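Local structure of cytosolic phospholipase A2 delta (Homo sapiens, 5IZ5) at residues Q311-D316 against A803-L808; P325-M330 against D356-F361; L670-S675 against A728-H733; P702-S707 against H718-P723. The protein catalyses the calcium-dependent hydrolysis of glycerophospholipids at the sn-2 position, with a preference for linoleic acid there, releasing a lysophospholipid and a free fatty acid. The protein carries 3 engineered substitutions. All coordinates share one frame; numbering follows the deposited sequence.

Overall arrangement
The four contacts illustrate how chemistry follows depth within one alpha/beta catalytic domain. Interactions 2 and 3 are buried parallel pairings in the same mixed sheet: interaction 2 pairs 327-331 with 360-363, interaction 3 pairs 672-676 with 730-734, and 327-331 and 672-676 are neighbours. Their centres lie about 9 Å apart, and backbone hydrogen bonds dominate both. Interaction 4 sits at the sheet's margin, where strand 718-720 pairs antiparallel with 730-734, and relies on a phenylalanine, prolines and a weak polar bond. Interaction 1 joins the end of helix 292-313 and the turn after it to helix 797-810 through leucines and one arginine; helix 797-810 packs against residues of interactions 2 and 3. Both outer contacts are only partly buried.

Interaction 1: residues Q311-D316 against A803-L808; sequences QALQLD and ALRTAL
Leu313, Leu315 and Leu808 form the apolar side of this contact between the end of helix 292-313 and helix 797-810. Leu315 and Leu808 reach toward each other tip to tip, both methyls of Leu315 meeting Leu808 CD2, with Leu315 CD2 at 3.9 Å. Leu313, buried, sends CD2 to within 4.2 Å of Leu804 CB and lies within looser range of Leu808 CD2. Leu804 continues inward onto Leu672 of the neighbouring sheet, while Leu808 also packs on Leu319 and Pro325.

The other side is the solvent side, for Arg805 is an exposed residue. Its chain runs extended from CG to NE and slides past Leu313 in the opposite direction, Arg805 CG packing on Leu313 CG. Leu313 CG also lies 3.9 Å above the guanidinium plane, over its centre. From this position Arg805 NH2 donates to Leu313 O at 2.7 Å, but the N-H...O angle of 130° makes the bond weak. Leu313 precedes Gln314, the first residue with non-helical angles and positive phi.

Arginine thus serves in two ways, its aliphatic part and flat face shielding leucine while its N-H meets a carbonyl near the helix terminus, where the positive charge would probably suit the dipole.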
# COMPACT_ATOMS: atom_id res chain seq x y z
N GLN B 311 0.76 38.47 -4.91
CA GLN B 311 0.02 39.24 -3.92
C GLN B 311 0.65 39.16 -2.53
O GLN B 311 0.75 40.16 -1.84
CB GLN B 311 -1.42 38.74 -3.85
CG GLN B 311 -2.35 39.60 -3.00
CD GLN B 311 -3.81 39.25 -3.19
OE1 GLN B 311 -4.20 38.60 -4.16
NE2 GLN B 311 -4.64 39.67 -2.24
N ALA B 312 1.09 37.96 -2.14
CA ALA B 312 1.63 37.74 -0.80
C ALA B 312 3.02 38.35 -0.59
O ALA B 312 3.33 38.85 0.48
CB ALA B 312 1.67 36.26 -0.49
N LEU B 313 3.85 38.30 -1.63
CA LEU B 313 5.19 38.88 -1.57
C LEU B 313 5.26 40.29 -2.17
O LEU B 313 6.34 40.89 -2.20
CB LEU B 313 6.19 37.95 -2.27
CG LEU B 313 6.88 36.85 -1.45
CD1 LEU B 313 6.06 36.38 -0.26
CD2 LEU B 313 7.26 35.67 -2.33
N GLN B 314 4.13 40.81 -2.63
CA GLN B 314 4.07 42.12 -3.29
C GLN B 314 5.13 42.20 -4.38
O GLN B 314 5.94 43.13 -4.39
CB GLN B 314 4.24 43.24 -2.25
CG GLN B 314 3.12 43.33 -1.22
CD GLN B 314 1.80 43.81 -1.82
OE1 GLN B 314 1.11 43.06 -2.51
NE2 GLN B 314 1.45 45.06 -1.54
N LEU B 315 5.13 41.22 -5.27
CA LEU B 315 6.16 41.09 -6.30
C LEU B 315 5.99 42.10 -7.41
O LEU B 315 4.88 42.31 -7.92
CB LEU B 315 6.17 39.68 -6.91
CG LEU B 315 6.54 38.50 -6.01
CD1 LEU B 315 6.41 37.19 -6.78
CD2 LEU B 315 7.95 38.64 -5.44
N ASP B 316 7.11 42.71 -7.79
CA ASP B 316 7.21 43.61 -8.94
C ASP B 316 6.43 43.07 -10.14
O ASP B 316 5.41 43.63 -10.54
CB ASP B 316 8.70 43.82 -9.30
CG ASP B 316 9.59 42.63 -8.88
OD1 ASP B 316 9.87 42.48 -7.67
OD2 ASP B 316 9.99 41.84 -9.76
N ALA B 803 10.96 32.35 3.65
CA ALA B 803 11.26 31.06 3.02
C ALA B 803 10.72 31.03 1.60
O ALA B 803 11.38 30.53 0.69
CB ALA B 803 10.68 29.92 3.83
N LEU B 804 9.52 31.57 1.41
CA LEU B 804 8.94 31.68 0.07
C LEU B 804 9.84 32.51 -0.85
O LEU B 804 10.03 32.14 -2.01
CB LEU B 804 7.53 32.27 0.13
CG LEU B 804 6.45 31.31 0.62
CD1 LEU B 804 5.18 32.06 0.99
CD2 LEU B 804 6.16 30.23 -0.41
N ARG B 805 10.38 33.62 -0.35
CA ARG B 805 11.31 34.45 -1.13
C ARG B 805 12.56 33.68 -1.50
O ARG B 805 13.01 33.74 -2.64
CB ARG B 805 11.70 35.72 -0.38
CG ARG B 805 10.60 36.76 -0.32
CD ARG B 805 11.09 38.08 0.25
NE ARG B 805 9.99 39.05 0.32
CZ ARG B 805 9.49 39.71 -0.72
NH1 ARG B 805 9.99 39.54 -1.94
NH2 ARG B 805 8.49 40.56 -0.54
N THR B 806 13.13 32.96 -0.54
CA THR B 806 14.31 32.14 -0.80
C THR B 806 13.99 31.03 -1.80
O THR B 806 14.77 30.78 -2.72
CB THR B 806 14.84 31.49 0.49
OG1 THR B 806 14.97 32.50 1.50
CG2 THR B 806 16.19 30.84 0.24
N ALA B 807 12.85 30.37 -1.63
CA ALA B 807 12.40 29.34 -2.55
C ALA B 807 12.29 29.91 -3.96
O ALA B 807 12.67 29.26 -4.93
CB ALA B 807 11.05 28.77 -2.11
N LEU B 808 11.77 31.13 -4.05
CA LEU B 808 11.64 31.83 -5.32
C LEU B 808 13.01 32.07 -5.96
O LEU B 808 13.21 31.75 -7.12
CB LEU B 808 10.90 33.16 -5.11
CG LEU B 808 10.33 33.85 -6.35
CD1 LEU B 808 9.33 32.96 -7.06
CD2 LEU B 808 9.68 35.16 -5.94

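Interaction 2: residues P325-M330 against D356-F361; sequences PVVGIM and DCVTYF
Val327 O receives two backbone N-H groups from across the contact, from Thr359 N at 2.8 Å and from Tyr360 N at 3.1 Å. The bond from Tyr360 lies in the carbonyl plane and is nearly straight at 169°, whereas the one from Thr359 is more bent. Ile329 N then donates to Tyr360 O, completing the parallel pairing of Gly328 with Tyr360 and Ile329 with Phe361.

A buried water extends this polar network. It donates to Pro325 O and Cys357 O and accepts from Val327 N and Thr359 OG1, so four protein atoms hold it.

Apolar contacts lie on both faces. Val326 CG1, anti to its backbone N, meets Tyr360 CE2 at 3.6 Å; Tyr360 OH is hydrogen-bonded to Glu294 OE2. On the opposite face Ile329 crosses Val358 at about a right angle, CG1 to CG1 at 3.9 Å, and Ile329 CG2 lies 3.9 Å from Phe361 CD1. Ile329 also packs on Leu346 and Leu349 of helix 335-351. An alanine in place of Ile329 would probably open a gap between Val358, Phe361 and helix 335-351, since the branches beyond CB make most of these contacts.

The segments belong to a beta-alpha-beta unit, 327-331, 335-351 and 360-363. The chemistry of the contact implies that a water links backbone groups of Pro325, Val327 and Cys357 that make no direct bond to each other across it.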
# COMPACT_ATOMS: atom_id res chain seq x y z
N PRO B 325 7.77 28.41 -7.24
CA PRO B 325 8.26 27.37 -6.34
C PRO B 325 7.17 26.37 -5.96
O PRO B 325 6.00 26.74 -5.84
CB PRO B 325 8.72 28.16 -5.12
CG PRO B 325 7.80 29.33 -5.09
CD PRO B 325 7.60 29.69 -6.53
N VAL B 326 7.56 25.11 -5.80
CA VAL B 326 6.64 24.05 -5.41
C VAL B 326 6.64 23.97 -3.88
O VAL B 326 7.66 23.65 -3.27
CB VAL B 326 7.03 22.70 -6.05
CG1 VAL B 326 6.07 21.60 -5.63
CG2 VAL B 326 7.06 22.82 -7.57
N VAL B 327 5.50 24.27 -3.29
CA VAL B 327 5.35 24.31 -1.84
C VAL B 327 4.46 23.16 -1.38
O VAL B 327 3.41 22.91 -1.98
CB VAL B 327 4.72 25.64 -1.37
CG1 VAL B 327 4.51 25.65 0.13
CG2 VAL B 327 5.60 26.82 -1.79
N GLY B 328 4.87 22.47 -0.32
CA GLY B 328 4.09 21.37 0.24
C GLY B 328 3.80 21.56 1.71
O GLY B 328 4.60 22.14 2.44
N ILE B 329 2.62 21.11 2.13
CA ILE B 329 2.29 20.94 3.54
C ILE B 329 2.41 19.47 3.84
O ILE B 329 1.88 18.64 3.10
CB ILE B 329 0.83 21.30 3.85
CG1 ILE B 329 0.58 22.80 3.70
CG2 ILE B 329 0.48 20.88 5.27
CD1 ILE B 329 -0.88 23.17 3.63
N MET B 330 3.03 19.15 4.97
CA MET B 330 3.28 17.77 5.37
C MET B 330 2.86 17.61 6.83
O MET B 330 3.40 18.28 7.71
CB MET B 330 4.77 17.53 5.18
CG MET B 330 5.42 16.29 5.74
SD MET B 330 7.13 16.27 5.17
CE MET B 330 8.09 16.77 6.61
N ASP B 356 -3.24 29.36 -0.95
CA ASP B 356 -3.22 29.37 -2.42
C ASP B 356 -1.81 29.23 -3.01
O ASP B 356 -1.67 29.01 -4.21
CB ASP B 356 -3.87 30.65 -2.97
CG ASP B 356 -5.38 30.70 -2.75
OD1 ASP B 356 -6.01 29.64 -2.55
OD2 ASP B 356 -5.95 31.80 -2.78
N CYS B 357 -0.77 29.39 -2.19
CA CYS B 357 0.60 29.15 -2.63
C CYS B 357 1.04 27.68 -2.51
O CYS B 357 2.14 27.34 -2.92
CB CYS B 357 1.57 30.04 -1.85
SG CYS B 357 1.22 31.81 -1.93
N VAL B 358 0.19 26.82 -1.95
CA VAL B 358 0.56 25.43 -1.68
C VAL B 358 0.15 24.52 -2.84
O VAL B 358 -1.00 24.52 -3.26
CB VAL B 358 -0.11 24.92 -0.39
CG1 VAL B 358 0.27 23.46 -0.12
CG2 VAL B 358 0.29 25.79 0.79
N THR B 359 1.10 23.73 -3.33
CA THR B 359 0.85 22.78 -4.41
C THR B 359 0.44 21.40 -3.89
O THR B 359 -0.54 20.81 -4.36
CB THR B 359 2.07 22.65 -5.35
OG1 THR B 359 2.27 23.89 -6.03
CG2 THR B 359 1.86 21.55 -6.39
N TYR B 360 1.18 20.89 -2.90
CA TYR B 360 0.97 19.54 -2.37
C TYR B 360 0.59 19.54 -0.90
O TYR B 360 1.04 20.38 -0.12
CB TYR B 360 2.24 18.72 -2.55
CG TYR B 360 2.59 18.41 -3.98
CD1 TYR B 360 1.77 17.61 -4.76
CD2 TYR B 360 3.77 18.89 -4.55
CE1 TYR B 360 2.10 17.31 -6.07
CE2 TYR B 360 4.11 18.59 -5.86
CZ TYR B 360 3.27 17.80 -6.62
OH TYR B 360 3.60 17.48 -7.91
N PHE B 361 -0.24 18.57 -0.51
CA PHE B 361 -0.75 18.46 0.85
C PHE B 361 -0.75 16.98 1.24
O PHE B 361 -1.62 16.23 0.81
CB PHE B 361 -2.14 19.11 0.91
CG PHE B 361 -2.80 19.13 2.27
CD1 PHE B 361 -2.14 18.70 3.43
CD2 PHE B 361 -4.09 19.61 2.39
CE1 PHE B 361 -2.79 18.73 4.65
CE2 PHE B 361 -4.74 19.64 3.62
CZ PHE B 361 -4.08 19.21 4.75
O HOH W 1 3.55 25.84 -4.70

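Interaction 3: residues L670-S675 against A728-H733; sequences LDLILS and APILLH
Strands 672-676 and 730-734 are parallel neighbours in the mixed sheet of the catalytic domain, and interleaved backbone bonds join residues 671-675 to 730-732. Ile730 N donates to Asp671 O, Ile673 N to Ile730 O at 2.8 Å, Leu732 N to Ile673 O, and Ser675 N to Leu732 O at 2.8 Å. The axes of 672-675 and 730-733 come within 4.7 Å, their directions 17° apart.

Side chains alternate between the faces. On one, Leu672 CD1 meets Ile730 CG2 at 3.6 Å, and Leu674 and Leu732 lie side by side, pointing the same way, with Leu674 CD2 3.9 Å from Leu732 CB. Helix 797-810 packs against this face through Ala803, Leu804 and Thr806. The other carries Ile673, Leu731, Ser675 and His733. There Leu731 CD2 meets both Ile673 CB and, at 3.9 Å, Ser675 CB, while Ile673 CD1 reaches back to Pro729 CG.

The same face ends in a polar pair. Ser675 OG, anti to its backbone N (chi1 168°), comes to the edge of the His733 ring, in its plane, and shares a hydrogen bond with His733 ND1 at 2.9 Å. Across the ring, His733 NE2 is hydrogen-bonded to Pro683 O. Replacing His733 by alanine would probably leave Ser675 OG and Pro683 O without these mates and free the serine hydroxyl to turn.

With bonds at both nitrogens, the imidazole is probably held against rotation, tying a loop carbonyl to the end of an otherwise apolar strand pair.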
# COMPACT_ATOMS: atom_id res chain seq x y z
N LEU B 670 10.04 19.43 -4.69
CA LEU B 670 9.64 20.41 -3.68
C LEU B 670 10.76 21.37 -3.35
O LEU B 670 11.92 20.98 -3.19
CB LEU B 670 9.10 19.74 -2.42
CG LEU B 670 7.60 19.49 -2.64
CD1 LEU B 670 7.35 18.06 -3.10
CD2 LEU B 670 6.80 19.84 -1.41
N ASP B 671 10.39 22.65 -3.27
CA ASP B 671 11.30 23.73 -2.92
C ASP B 671 11.14 24.11 -1.46
O ASP B 671 12.13 24.37 -0.78
CB ASP B 671 11.03 24.94 -3.81
CG ASP B 671 11.25 24.63 -5.27
OD1 ASP B 671 12.38 24.24 -5.62
OD2 ASP B 671 10.30 24.78 -6.07
N LEU B 672 9.90 24.16 -0.99
CA LEU B 672 9.61 24.46 0.41
C LEU B 672 8.58 23.49 0.96
O LEU B 672 7.58 23.20 0.31
CB LEU B 672 9.09 25.89 0.54
CG LEU B 672 8.56 26.32 1.91
CD1 LEU B 672 9.68 26.32 2.94
CD2 LEU B 672 7.92 27.69 1.83
N ILE B 673 8.82 22.99 2.17
CA ILE B 673 7.86 22.14 2.87
C ILE B 673 7.52 22.74 4.22
O ILE B 673 8.41 22.99 5.04
CB ILE B 673 8.41 20.71 3.09
CG1 ILE B 673 8.72 20.05 1.75
CG2 ILE B 673 7.40 19.87 3.86
CD1 ILE B 673 9.58 18.81 1.86
N LEU B 674 6.24 22.99 4.46
CA LEU B 674 5.77 23.38 5.78
C LEU B 674 5.42 22.09 6.52
O LEU B 674 4.46 21.40 6.16
CB LEU B 674 4.55 24.30 5.69
CG LEU B 674 4.68 25.51 4.76
CD1 LEU B 674 3.43 26.37 4.84
CD2 LEU B 674 5.91 26.34 5.10
N SER B 675 6.23 21.78 7.52
CA SER B 675 6.12 20.55 8.29
C SER B 675 5.34 20.80 9.57
O SER B 675 5.82 21.51 10.46
CB SER B 675 7.50 20.00 8.63
OG SER B 675 7.44 18.98 9.60
N ALA B 728 18.21 20.17 -2.12
CA ALA B 728 17.47 19.88 -0.90
C ALA B 728 16.40 20.95 -0.66
O ALA B 728 16.67 22.13 -0.84
CB ALA B 728 18.41 19.81 0.28
N PRO B 729 15.19 20.54 -0.25
CA PRO B 729 14.13 21.50 0.04
C PRO B 729 14.33 22.27 1.35
O PRO B 729 15.01 21.78 2.25
CB PRO B 729 12.89 20.62 0.15
CG PRO B 729 13.42 19.30 0.60
CD PRO B 729 14.74 19.15 -0.09
N ILE B 730 13.72 23.45 1.43
CA ILE B 730 13.68 24.23 2.65
C ILE B 730 12.56 23.69 3.53
O ILE B 730 11.46 23.44 3.04
CB ILE B 730 13.40 25.73 2.36
CG1 ILE B 730 14.52 26.32 1.51
CG2 ILE B 730 13.25 26.53 3.66
CD1 ILE B 730 14.17 27.64 0.86
N LEU B 731 12.84 23.54 4.82
CA LEU B 731 11.84 23.09 5.78
C LEU B 731 11.56 24.12 6.86
O LEU B 731 12.47 24.59 7.53
CB LEU B 731 12.30 21.79 6.42
CG LEU B 731 11.80 20.57 5.65
CD1 LEU B 731 12.95 19.63 5.38
CD2 LEU B 731 10.66 19.88 6.38
N LEU B 732 10.28 24.44 7.01
CA LEU B 732 9.77 25.20 8.14
C LEU B 732 8.95 24.25 8.98
O LEU B 732 7.92 23.75 8.55
CB LEU B 732 8.88 26.36 7.66
CG LEU B 732 9.39 27.79 7.82
CD1 LEU B 732 10.90 27.91 7.69
CD2 LEU B 732 8.70 28.69 6.81
N HIS B 733 9.42 24.02 10.20
CA HIS B 733 8.85 23.02 11.09
C HIS B 733 8.07 23.67 12.23
O HIS B 733 8.60 24.54 12.93
CB HIS B 733 9.98 22.17 11.64
CG HIS B 733 9.51 21.01 12.46
ND1 HIS B 733 8.87 19.92 11.91
CD2 HIS B 733 9.60 20.77 13.79
CE1 HIS B 733 8.58 19.06 12.87
NE2 HIS B 733 9.02 19.55 14.02

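Interaction 4: residues P702-S707 against H718-P723; sequences PRVEPS and HLFSDP
Phe720 carries its CG anti to the carbonyl carbon (chi1 -64°), toward the 702-707 segment, and chi2 of -74° turns the ring so that its face meets CG1 of Val704, which stands anti to the backbone N (chi1 177°), in a CH-pi contact. The two side chains cross at about a right angle. Val704 CG1 stands over one face, offset toward the rim, 4.1 Å from the ring centroid, with CZ as the nearest ring atom.

Backbone atoms of 703-706 also lie close to the ring. Arg703 O approaches Phe720 CD1 to 3.5 Å, and Glu705 N lies 3.7 Å from Phe720 CE1. Pro706 N is at the edge, near the plane, and Pro706 CD approaches the same CE1. Pro702 CG rests against Phe720 O at 3.5 Å.

The polar part is slight. Arg703 N makes a weak hydrogen bond to Asp722 OD2 at 3.4 Å, and the carboxylate oxygen sits above the guanidinium plane, toward its rim. At 4.5 Å from Arg703 NH1 to Asp722 OD2 the two charges probably attract, without a salt bridge.

Phe720 packs between the 702-707 loop and Phe684 and Leu687, the latter on helix 685-696. Ser707 caps the following helix 708-712. Backbone bonds from His733 N to His718 O and from Phe720 N to Leu731 O join strand 718-720 to 730-734, and the loop reaches the sheet through Phe720 and through Pro702 on Leu731.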
# COMPACT_ATOMS: atom_id res chain seq x y z
N PRO B 702 17.78 18.67 4.32
CA PRO B 702 18.66 19.45 5.20
C PRO B 702 18.92 18.77 6.53
O PRO B 702 18.14 17.91 6.96
CB PRO B 702 17.87 20.74 5.45
CG PRO B 702 16.45 20.34 5.27
CD PRO B 702 16.46 19.30 4.18
N ARG B 703 20.01 19.16 7.16
CA ARG B 703 20.32 18.68 8.49
C ARG B 703 19.26 19.17 9.46
O ARG B 703 18.80 20.30 9.36
CB ARG B 703 21.70 19.17 8.94
CG ARG B 703 22.82 18.84 7.96
CD ARG B 703 24.17 18.91 8.62
NE ARG B 703 25.20 18.50 7.67
CZ ARG B 703 26.05 19.30 7.03
NH1 ARG B 703 26.03 20.62 7.21
NH2 ARG B 703 26.93 18.77 6.20
N VAL B 704 18.87 18.31 10.39
CA VAL B 704 17.91 18.64 11.42
C VAL B 704 18.67 18.55 12.73
O VAL B 704 18.72 17.48 13.36
CB VAL B 704 16.69 17.70 11.41
CG1 VAL B 704 15.72 18.03 12.54
CG2 VAL B 704 15.96 17.79 10.08
N GLU B 705 19.27 19.68 13.11
CA GLU B 705 20.14 19.75 14.27
C GLU B 705 19.69 20.86 15.21
O GLU B 705 20.37 21.88 15.33
CB GLU B 705 21.59 19.98 13.82
CG GLU B 705 22.19 18.77 13.13
CD GLU B 705 23.46 19.08 12.35
OE1 GLU B 705 23.76 20.27 12.12
OE2 GLU B 705 24.18 18.14 11.95
N PRO B 706 18.55 20.66 15.88
CA PRO B 706 18.14 21.63 16.88
C PRO B 706 19.13 21.70 18.05
O PRO B 706 19.66 20.67 18.48
CB PRO B 706 16.78 21.10 17.35
CG PRO B 706 16.82 19.64 17.07
CD PRO B 706 17.62 19.51 15.81
N SER B 707 19.38 22.90 18.56
CA SER B 707 20.27 23.10 19.70
C SER B 707 19.66 22.53 20.98
O SER B 707 18.46 22.27 21.03
CB SER B 707 20.53 24.60 19.89
OG SER B 707 19.36 25.25 20.37
N HIS B 718 10.64 26.51 13.38
CA HIS B 718 12.06 26.25 13.21
C HIS B 718 12.41 26.05 11.75
O HIS B 718 11.75 25.27 11.06
CB HIS B 718 12.47 24.99 13.96
CG HIS B 718 12.35 25.10 15.44
ND1 HIS B 718 13.44 25.25 16.27
CD2 HIS B 718 11.26 25.08 16.25
CE1 HIS B 718 13.03 25.31 17.52
NE2 HIS B 718 11.71 25.21 17.53
N LEU B 719 13.46 26.72 11.31
CA LEU B 719 13.93 26.62 9.93
C LEU B 719 15.05 25.59 9.82
O LEU B 719 16.03 25.66 10.55
CB LEU B 719 14.45 27.98 9.46
CG LEU B 719 15.11 28.04 8.08
CD1 LEU B 719 14.08 27.81 6.98
CD2 LEU B 719 15.80 29.37 7.88
N PHE B 720 14.88 24.65 8.90
CA PHE B 720 15.94 23.70 8.57
C PHE B 720 16.20 23.80 7.09
O PHE B 720 15.34 23.45 6.28
CB PHE B 720 15.55 22.29 8.98
CG PHE B 720 15.37 22.13 10.46
CD1 PHE B 720 16.48 22.09 11.30
CD2 PHE B 720 14.10 22.04 11.02
CE1 PHE B 720 16.32 21.95 12.67
CE2 PHE B 720 13.94 21.90 12.39
CZ PHE B 720 15.05 21.86 13.21
N SER B 721 17.39 24.28 6.75
CA SER B 721 17.73 24.58 5.37
C SER B 721 19.24 24.57 5.17
O SER B 721 20.00 25.04 6.01
CB SER B 721 17.13 25.94 4.99
OG SER B 721 18.09 26.81 4.44
N ASP B 722 19.65 24.03 4.03
CA ASP B 722 21.06 23.90 3.69
C ASP B 722 21.30 24.67 2.39
O ASP B 722 21.14 24.11 1.30
CB ASP B 722 21.47 22.42 3.56
CG ASP B 722 21.77 21.77 4.90
OD1 ASP B 722 21.61 22.43 5.96
OD2 ASP B 722 22.16 20.58 4.91
N PRO B 723 21.67 25.95 2.49
CA PRO B 723 21.90 26.74 1.28
C PRO B 723 23.04 26.20 0.40
O PRO B 723 23.06 26.45 -0.81
CB PRO B 723 22.22 28.14 1.81
CG PRO B 723 22.71 27.92 3.20
CD PRO B 723 21.93 26.75 3.71